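Local coordinates for protein bacterial regulatory proteins, TetR family (Nitrosomonas europaea, PDB 3NI7) that probably binds DNA through a predicted N-terminal helix-turn-helix and regulates transcription, as expected of a TetR-family regulator, at residues D56-R61 with D93-Q98; L67-S72 with H85-I90. All blocks are in the same frame, centred on the assembly; numbering follows the deposited sequence.

Contact 1 (D56-R61 with D93-Q98); sequences DAWFDR and DALAVQ
Trp58 brings its indole obliquely against Leu95, with the pyrrole side of the ring doing the touching: NE1 of Trp58 comes to 3.7 Å from CD2 of Leu95, and CD1 of Trp58 lies almost as near the same methyl. The indole reaches across because CG of Trp58 stands anti to its backbone N (chi1 -172°), which carries a wide, flat group from the flank of helix 51-69 toward helix 80-96. Its six-membered ring reaches on toward residues 97 and 98, where CZ2 of Trp58 is 3.8 Å from the carbonyl O of Leu95 and 4.1 Å from CB of Gln98. CH2 of Trp58 meets CB of Val97 more loosely, at 4.5 Å. Leucine suits its place because its branched end serves two aromatics: while CD2 touches the indole, CD1 of Leu95 sits 4.0 Å from CE2 of Phe59, the two side chains crossing at about a right angle. Phe59 and Trp58 also touch each other, CD1 of Trp58 resting over one face of the phenyl ring, displaced toward its rim. No hydrogen bond joins the two segments. The one polar atom of the buried indole, NE1, is instead hydrogen-bonded to OG1 of Thr102 in helix 99-108, a bond that helps fix how the ring is turned. Val13 of helix 7-22 touches Trp58 as well, and Phe160 and Trp163 of helix 149-164 pack on Leu95. Helix 51-69, which follows the predicted helix-turn-helix, thus packs on helix 80-96 with helix 7-22 alongside, as in the all-helical TetR fold.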
ATOM      1  N   ASP A  56       2.785  15.090 -10.856  1.00 85.92           N
ATOM      2  CA  ASP A  56       2.009  15.988 -10.017  1.00 85.62           C
ATOM      3  C   ASP A  56       0.749  16.483 -10.712  1.00 83.81           C
ATOM      4  O   ASP A  56      -0.360  16.244 -10.187  1.00 81.62           O
ATOM      5  CB  ASP A  56       2.833  17.187  -9.560  1.00 88.16           C
ATOM      6  CG  ASP A  56       3.267  17.050  -8.139  1.00 92.38           C
ATOM      7  OD1 ASP A  56       2.655  16.180  -7.463  1.00 94.03           O
ATOM      8  OD2 ASP A  56       4.192  17.801  -7.685  1.00 99.75           O
ATOM      9  N   ALA A  57       0.920  17.151 -11.875  1.00 83.80           N
ATOM     10  CA  ALA A  57      -0.241  17.697 -12.604  1.00 83.37           C
ATOM     11  C   ALA A  57      -1.320  16.617 -12.927  1.00 81.94           C
ATOM     12  O   ALA A  57      -2.538  16.885 -12.892  1.00 81.21           O
ATOM     13  CB  ALA A  57       0.180  18.358 -13.803  1.00 84.52           C
ATOM     14  N   TRP A  58      -0.865  15.398 -13.194  1.00 81.63           N
ATOM     15  CA  TRP A  58      -1.774  14.320 -13.517  1.00 81.70           C
ATOM     16  C   TRP A  58      -2.663  13.976 -12.298  1.00 80.61           C
ATOM     17  O   TRP A  58      -3.896  13.815 -12.401  1.00 79.79           O
ATOM     18  CB  TRP A  58      -0.974  13.074 -13.926  1.00 82.42           C
ATOM     19  CG  TRP A  58      -1.796  11.962 -14.460  1.00 81.96           C
ATOM     20  CD1 TRP A  58      -1.862  10.710 -13.984  1.00 82.35           C
ATOM     21  CD2 TRP A  58      -2.660  12.009 -15.593  1.00 82.81           C
ATOM     22  NE1 TRP A  58      -2.707   9.949 -14.758  1.00 82.85           N
ATOM     23  CE2 TRP A  58      -3.215  10.741 -15.744  1.00 82.10           C
ATOM     24  CE3 TRP A  58      -3.002  13.009 -16.506  1.00 84.94           C
ATOM     25  CZ2 TRP A  58      -4.095  10.443 -16.735  1.00 85.19           C
ATOM     26  CZ3 TRP A  58      -3.875  12.720 -17.494  1.00 86.25           C
ATOM     27  CH2 TRP A  58      -4.423  11.450 -17.606  1.00 88.04           C
ATOM     28  N   PHE A  59      -2.008  13.830 -11.154  1.00 80.33           N
ATOM     29  CA  PHE A  59      -2.712  13.514  -9.934  1.00 79.33           C
ATOM     30  C   PHE A  59      -3.507  14.716  -9.432  1.00 80.39           C
ATOM     31  O   PHE A  59      -4.530  14.555  -8.821  1.00 80.61           O
ATOM     32  CB  PHE A  59      -1.741  12.980  -8.904  1.00 79.02           C
ATOM     33  CG  PHE A  59      -1.310  11.582  -9.193  1.00 79.15           C
ATOM     34  CD1 PHE A  59      -0.207  11.307  -9.947  1.00 83.27           C
ATOM     35  CD2 PHE A  59      -2.022  10.536  -8.728  1.00 78.34           C
ATOM     36  CE1 PHE A  59       0.180   9.982 -10.224  1.00 83.30           C
ATOM     37  CE2 PHE A  59      -1.638   9.229  -9.015  1.00 80.02           C
ATOM     38  CZ  PHE A  59      -0.524   8.976  -9.772  1.00 81.01           C
ATOM     39  N   ASP A  60      -3.096  15.928  -9.744  1.00 82.51           N
ATOM     40  CA  ASP A  60      -3.937  17.063  -9.395  1.00 83.96           C
ATOM     41  C   ASP A  60      -5.157  17.114 -10.259  1.00 84.19           C
ATOM     42  O   ASP A  60      -6.204  17.618  -9.852  1.00 85.23           O
ATOM     43  CB  ASP A  60      -3.173  18.351  -9.502  1.00 85.77           C
ATOM     44  CG  ASP A  60      -2.423  18.638  -8.256  1.00 89.94           C
ATOM     45  OD1 ASP A  60      -2.915  18.168  -7.165  1.00 94.25           O
ATOM     46  OD2 ASP A  60      -1.371  19.316  -8.333  1.00 95.55           O
ATOM     47  N   ARG A  61      -5.037  16.607 -11.471  1.00 83.92           N
ATOM     48  CA  ARG A  61      -6.188  16.653 -12.339  1.00 85.07           C
ATOM     49  C   ARG A  61      -7.296  15.774 -11.742  1.00 84.39           C
ATOM     50  O   ARG A  61      -8.466  16.178 -11.696  1.00 86.28           O
ATOM     51  CB  ARG A  61      -5.827  16.238 -13.767  1.00 85.67           C
ATOM     52  CG  ARG A  61      -6.998  16.361 -14.682  1.00 87.04           C
ATOM     53  CD  ARG A  61      -6.620  16.066 -16.054  1.00 88.30           C
ATOM     54  NE  ARG A  61      -5.778  17.107 -16.553  1.00 89.47           N
ATOM     55  CZ  ARG A  61      -5.381  17.188 -17.808  1.00 92.34           C
ATOM     56  NH1 ARG A  61      -5.763  16.257 -18.679  1.00 89.79           N
ATOM     57  NH2 ARG A  61      -4.560  18.203 -18.182  1.00 96.11           N
ATOM     58  N   ASP A  93     -11.394   6.980 -12.040  1.00 78.62           N
ATOM     59  CA  ASP A  93     -11.862   7.198 -13.389  1.00 81.40           C
ATOM     60  C   ASP A  93     -11.034   8.301 -14.082  1.00 81.97           C
ATOM     61  O   ASP A  93     -10.605   8.168 -15.227  1.00 82.32           O
ATOM     62  CB  ASP A  93     -13.351   7.541 -13.384  1.00 83.16           C
ATOM     63  CG  ASP A  93     -14.231   6.316 -13.129  1.00 86.32           C
ATOM     64  OD1 ASP A  93     -13.696   5.188 -12.944  1.00 86.45           O
ATOM     65  OD2 ASP A  93     -15.470   6.485 -13.101  1.00 91.30           O
ATOM     66  N   ALA A  94     -10.807   9.391 -13.359  1.00 81.12           N
ATOM     67  CA  ALA A  94      -9.979  10.432 -13.842  1.00 81.41           C
ATOM     68  C   ALA A  94      -8.638   9.842 -14.306  1.00 81.69           C
ATOM     69  O   ALA A  94      -8.191  10.031 -15.475  1.00 83.66           O
ATOM     70  CB  ALA A  94      -9.771  11.435 -12.773  1.00 80.31           C
ATOM     71  N   LEU A  95      -7.995   9.115 -13.407  1.00 80.06           N
ATOM     72  CA  LEU A  95      -6.702   8.506 -13.747  1.00 80.40           C
ATOM     73  C   LEU A  95      -6.865   7.503 -14.849  1.00 82.25           C
ATOM     74  O   LEU A  95      -5.972   7.300 -15.663  1.00 83.19           O
ATOM     75  CB  LEU A  95      -6.099   7.793 -12.532  1.00 79.17           C
ATOM     76  CG  LEU A  95      -5.801   8.735 -11.342  1.00 77.54           C
ATOM     77  CD1 LEU A  95      -5.310   8.026 -10.067  1.00 74.53           C
ATOM     78  CD2 LEU A  95      -4.802   9.771 -11.769  1.00 77.01           C
ATOM     79  N   ALA A  96      -8.034   6.865 -14.856  1.00 82.99           N
ATOM     80  CA  ALA A  96      -8.296   5.764 -15.822  1.00 85.96           C
ATOM     81  C   ALA A  96      -8.197   6.205 -17.296  1.00 88.43           C
ATOM     82  O   ALA A  96      -8.117   5.350 -18.185  1.00 91.30           O
ATOM     83  CB  ALA A  96      -9.661   5.140 -15.613  1.00 85.78           C
ATOM     84  N   VAL A  97      -8.233   7.525 -17.546  1.00 87.67           N
ATOM     85  CA  VAL A  97      -8.163   8.039 -18.912  1.00 90.12           C
ATOM     86  C   VAL A  97      -6.905   7.349 -19.500  1.00 91.97           C
ATOM     87  O   VAL A  97      -6.871   6.941 -20.690  1.00 95.43           O
ATOM     88  CB  VAL A  97      -8.251   9.581 -18.958  1.00 89.58           C
ATOM     89  CG1 VAL A  97      -7.892  10.036 -20.290  1.00 91.57           C
ATOM     90  CG2 VAL A  97      -9.638  10.105 -18.635  1.00 88.42           C
ATOM     91  N   GLN A  98      -5.859   7.234 -18.672  1.00 90.61           N
ATOM     92  CA  GLN A  98      -4.679   6.396 -18.981  1.00 92.34           C
ATOM     93  C   GLN A  98      -4.174   5.550 -17.800  1.00 91.28           C
ATOM     94  O   GLN A  98      -3.182   5.872 -17.138  1.00 90.22           O
ATOM     95  CB  GLN A  98      -3.582   7.360 -19.375  1.00 93.26           C
ATOM     96  CG  GLN A  98      -3.797   8.057 -20.681  1.00 95.69           C
ATOM     97  CD  GLN A  98      -3.757   7.121 -21.863  1.00 99.38           C
ATOM     98  OE1 GLN A  98      -3.784   5.872 -21.725  1.00 99.55           O
ATOM     99  NE2 GLN A  98      -3.676   7.722 -23.051  1.00100.51           N
TER

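Contact 2 (L67-S72 with H85-I90)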
ATOM      1  N   LEU A  67     -12.936  17.077  -6.582  1.00 88.69           N
ATOM      2  CA  LEU A  67     -13.407  18.298  -5.925  1.00 91.78           C
ATOM      3  C   LEU A  67     -14.709  18.800  -6.530  1.00 95.68           C
ATOM      4  O   LEU A  67     -15.586  19.230  -5.795  1.00 98.33           O
ATOM      5  CB  LEU A  67     -12.350  19.393  -6.023  1.00 92.26           C
ATOM      6  CG  LEU A  67     -12.703  20.767  -5.441  1.00 96.48           C
ATOM      7  CD1 LEU A  67     -13.000  20.608  -3.973  1.00 93.85           C
ATOM      8  CD2 LEU A  67     -11.609  21.819  -5.664  1.00 97.71           C
ATOM      9  N   LYS A  68     -14.811  18.769  -7.866  1.00 96.69           N
ATOM     10  CA  LYS A  68     -16.016  19.240  -8.581  1.00101.56           C
ATOM     11  C   LYS A  68     -17.190  18.388  -8.144  1.00102.59           C
ATOM     12  O   LYS A  68     -18.283  18.880  -7.854  1.00106.75           O
ATOM     13  CB  LYS A  68     -15.849  19.161 -10.099  1.00101.95           C
ATOM     14  N   GLU A  69     -16.937  17.101  -8.043  1.00 99.33           N
ATOM     15  CA  GLU A  69     -17.948  16.203  -7.516  1.00100.61           C
ATOM     16  C   GLU A  69     -18.353  16.601  -6.107  1.00102.38           C
ATOM     17  O   GLU A  69     -19.549  16.720  -5.814  1.00107.03           O
ATOM     18  CB  GLU A  69     -17.454  14.746  -7.520  1.00 96.59           C
ATOM     19  CG  GLU A  69     -18.584  13.707  -7.445  1.00 99.36           C
ATOM     20  CD  GLU A  69     -19.592  13.846  -8.580  1.00105.79           C
ATOM     21  OE1 GLU A  69     -20.826  13.629  -8.334  1.00108.46           O
ATOM     22  OE2 GLU A  69     -19.118  14.191  -9.712  1.00107.24           O
ATOM     23  N   ALA A  70     -17.364  16.823  -5.241  1.00100.14           N
ATOM     24  CA  ALA A  70     -17.617  17.046  -3.816  1.00101.12           C
ATOM     25  C   ALA A  70     -18.478  18.252  -3.495  1.00106.79           C
ATOM     26  O   ALA A  70     -18.851  18.439  -2.347  1.00108.73           O
ATOM     27  CB  ALA A  70     -16.319  17.141  -3.067  1.00 98.39           C
ATOM     28  N   GLU A  71     -18.791  19.063  -4.493  1.00110.52           N
ATOM     29  CA  GLU A  71     -19.619  20.263  -4.291  1.00117.70           C
ATOM     30  C   GLU A  71     -20.852  20.305  -5.201  1.00122.53           C
ATOM     31  O   GLU A  71     -21.579  21.313  -5.227  1.00128.70           O
ATOM     32  CB  GLU A  71     -18.783  21.532  -4.501  1.00119.26           C
ATOM     33  CG  GLU A  71     -18.000  21.532  -5.805  1.00118.06           C
ATOM     34  CD  GLU A  71     -17.263  22.846  -6.093  1.00123.32           C
ATOM     35  OE1 GLU A  71     -16.427  22.849  -7.039  1.00122.16           O
ATOM     36  OE2 GLU A  71     -17.499  23.880  -5.400  1.00129.57           O
ATOM     37  N   SER A  72     -21.088  19.230  -5.953  1.00120.66           N
ATOM     38  CA  SER A  72     -22.310  19.121  -6.753  1.00125.56           C
ATOM     39  C   SER A  72     -23.494  18.882  -5.805  1.00129.31           C
ATOM     40  O   SER A  72     -23.353  18.217  -4.773  1.00126.34           O
ATOM     41  CB  SER A  72     -22.214  17.998  -7.800  1.00122.45           C
ATOM     42  OG  SER A  72     -22.120  16.714  -7.189  1.00118.06           O
ATOM     43  N   HIS A  85     -17.050   6.166  -1.438  1.00 80.31           N
ATOM     44  CA  HIS A  85     -16.909   5.294  -2.626  1.00 79.50           C
ATOM     45  C   HIS A  85     -17.029   6.108  -3.912  1.00 80.05           C
ATOM     46  O   HIS A  85     -16.358   5.846  -4.909  1.00 78.89           O
ATOM     47  CB  HIS A  85     -17.965   4.212  -2.592  1.00 81.22           C
ATOM     48  CG  HIS A  85     -17.915   3.258  -3.747  1.00 81.15           C
ATOM     49  ND1 HIS A  85     -18.715   3.399  -4.858  1.00 82.05           N
ATOM     50  CD2 HIS A  85     -17.223   2.101  -3.922  1.00 81.37           C
ATOM     51  CE1 HIS A  85     -18.485   2.391  -5.684  1.00 82.65           C
ATOM     52  NE2 HIS A  85     -17.596   1.583  -5.135  1.00 81.78           N
ATOM     53  N   HIS A  86     -17.889   7.102  -3.895  1.00 82.07           N
ATOM     54  CA  HIS A  86     -18.108   7.861  -5.080  1.00 83.91           C
ATOM     55  C   HIS A  86     -16.873   8.711  -5.419  1.00 82.74           C
ATOM     56  O   HIS A  86     -16.412   8.748  -6.573  1.00 83.25           O
ATOM     57  CB  HIS A  86     -19.339   8.719  -4.914  1.00 87.58           C
ATOM     58  CG  HIS A  86     -19.865   9.219  -6.212  1.00 93.79           C
ATOM     59  ND1 HIS A  86     -19.083   9.939  -7.103  1.00 96.09           N
ATOM     60  CD2 HIS A  86     -21.076   9.062  -6.806  1.00100.84           C
ATOM     61  CE1 HIS A  86     -19.797  10.221  -8.182  1.00 99.94           C
ATOM     62  NE2 HIS A  86     -21.008   9.703  -8.028  1.00103.18           N
ATOM     63  N   LEU A  87     -16.319   9.402  -4.431  1.00 81.59           N
ATOM     64  CA  LEU A  87     -15.150  10.232  -4.674  1.00 80.09           C
ATOM     65  C   LEU A  87     -13.972   9.394  -5.115  1.00 78.42           C
ATOM     66  O   LEU A  87     -13.223   9.812  -5.971  1.00 78.84           O
ATOM     67  CB  LEU A  87     -14.749  10.997  -3.420  1.00 79.79           C
ATOM     68  CG  LEU A  87     -15.818  11.925  -2.839  1.00 81.11           C
ATOM     69  CD1 LEU A  87     -15.412  12.384  -1.437  1.00 78.08           C
ATOM     70  CD2 LEU A  87     -16.057  13.080  -3.826  1.00 79.93           C
ATOM     71  N   ILE A  88     -13.762   8.230  -4.519  1.00 77.97           N
ATOM     72  CA  ILE A  88     -12.560   7.489  -4.857  1.00 77.22           C
ATOM     73  C   ILE A  88     -12.697   7.051  -6.290  1.00 78.84           C
ATOM     74  O   ILE A  88     -11.754   7.155  -7.111  1.00 79.38           O
ATOM     75  CB  ILE A  88     -12.277   6.300  -3.937  1.00 76.50           C
ATOM     76  CG1 ILE A  88     -11.904   6.801  -2.522  1.00 76.13           C
ATOM     77  CG2 ILE A  88     -11.091   5.521  -4.476  1.00 74.78           C
ATOM     78  CD1 ILE A  88     -11.862   5.652  -1.443  1.00 76.74           C
HETATM   79  N   MSE A  89     -13.903   6.657  -6.631  1.00 80.91           N
HETATM   80  CA  MSE A  89     -14.138   6.221  -7.994  1.00 83.27           C
HETATM   81  C   MSE A  89     -13.900   7.342  -9.003  1.00 83.00           C
HETATM   82  O   MSE A  89     -13.194   7.117  -9.959  1.00 83.94           O
HETATM   83  CB  MSE A  89     -15.532   5.560  -8.149  1.00 86.44           C
HETATM   84  CG  MSE A  89     -15.627   4.131  -7.573  1.00 90.00           C
HETATM   85 SE   MSE A  89     -14.032   2.978  -7.851  1.00103.33          SE
HETATM   86  CE  MSE A  89     -13.790   3.089  -9.822  1.00100.18           C
ATOM     87  N   ILE A  90     -14.416   8.549  -8.761  1.00 82.75           N
ATOM     88  CA  ILE A  90     -14.121   9.700  -9.641  1.00 82.66           C
ATOM     89  C   ILE A  90     -12.619   9.854  -9.798  1.00 79.68           C
ATOM     90  O   ILE A  90     -12.084  10.037 -10.869  1.00 79.92           O
ATOM     91  CB  ILE A  90     -14.640  11.023  -9.083  1.00 83.67           C
ATOM     92  CG1 ILE A  90     -16.154  11.082  -9.105  1.00 87.75           C
ATOM     93  CG2 ILE A  90     -14.178  12.123  -9.950  1.00 86.15           C
ATOM     94  CD1 ILE A  90     -16.712  11.342 -10.478  1.00 90.97           C
TER
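Glu69 bridges to His86 and Ile90 where helices 51-69 and 80-96 of the TetR fold pack side by side near the loop that connects them. Its CB points at the opposing helix and comes 4.2 Å from CG1 of Ile90. CG of Glu69 stands anti to the backbone N (chi1 -160°), 3.9 Å from CG1 of Ile90 and 3.8 Å from both ND1 and CE1 of His86, after which the chain bends at chi2. The carboxylate approaches the imidazole obliquely, its plane 16° from that of the ring, with OE1 of Glu69 3.6 Å from CE1 of His86. No hydrogen bond forms, although a protonated His86 would probably be stabilised by the nearby carboxylate. OE2 of Glu69 meets CD1 of Ile90 at 3.8 Å and makes a long, weak ion pair with Arg65. Glutamate suits this partly exposed place, its methylenes packing while its tip stays charged. The small Ala70 lets its CB approach CD2 of Leu87 to 4.1 Å. The chain then makes a type I turn from Glu69 to Ser72, and the carbonyl O of Glu69 accepts from both N and OG of Ser72, the hydroxyl lying 2.9 Å away on a lone pair in the carbonyl plane.

How the contacts relate
From the N terminus, the chain passes through helix 7-22 and the predicted helix-turn-helix before entering helix 51-69, which carries residues 56-61 and leads into 67-72. After a linking region the chain returns through helix 80-96, meeting 85-90 before 93-98. Contact 2 therefore closes the shorter loop, with 12 residues between its segments, and is nested inside the loop of 31 residues closed by contact 1, as in a hairpin of two antiparallel helices. Their centres lie about 14 Å apart. Contact 1 joins the pair beside helices 7-22 and 99-108, whereas contact 2 lies near the loop between the two helices, alongside helix 115-135.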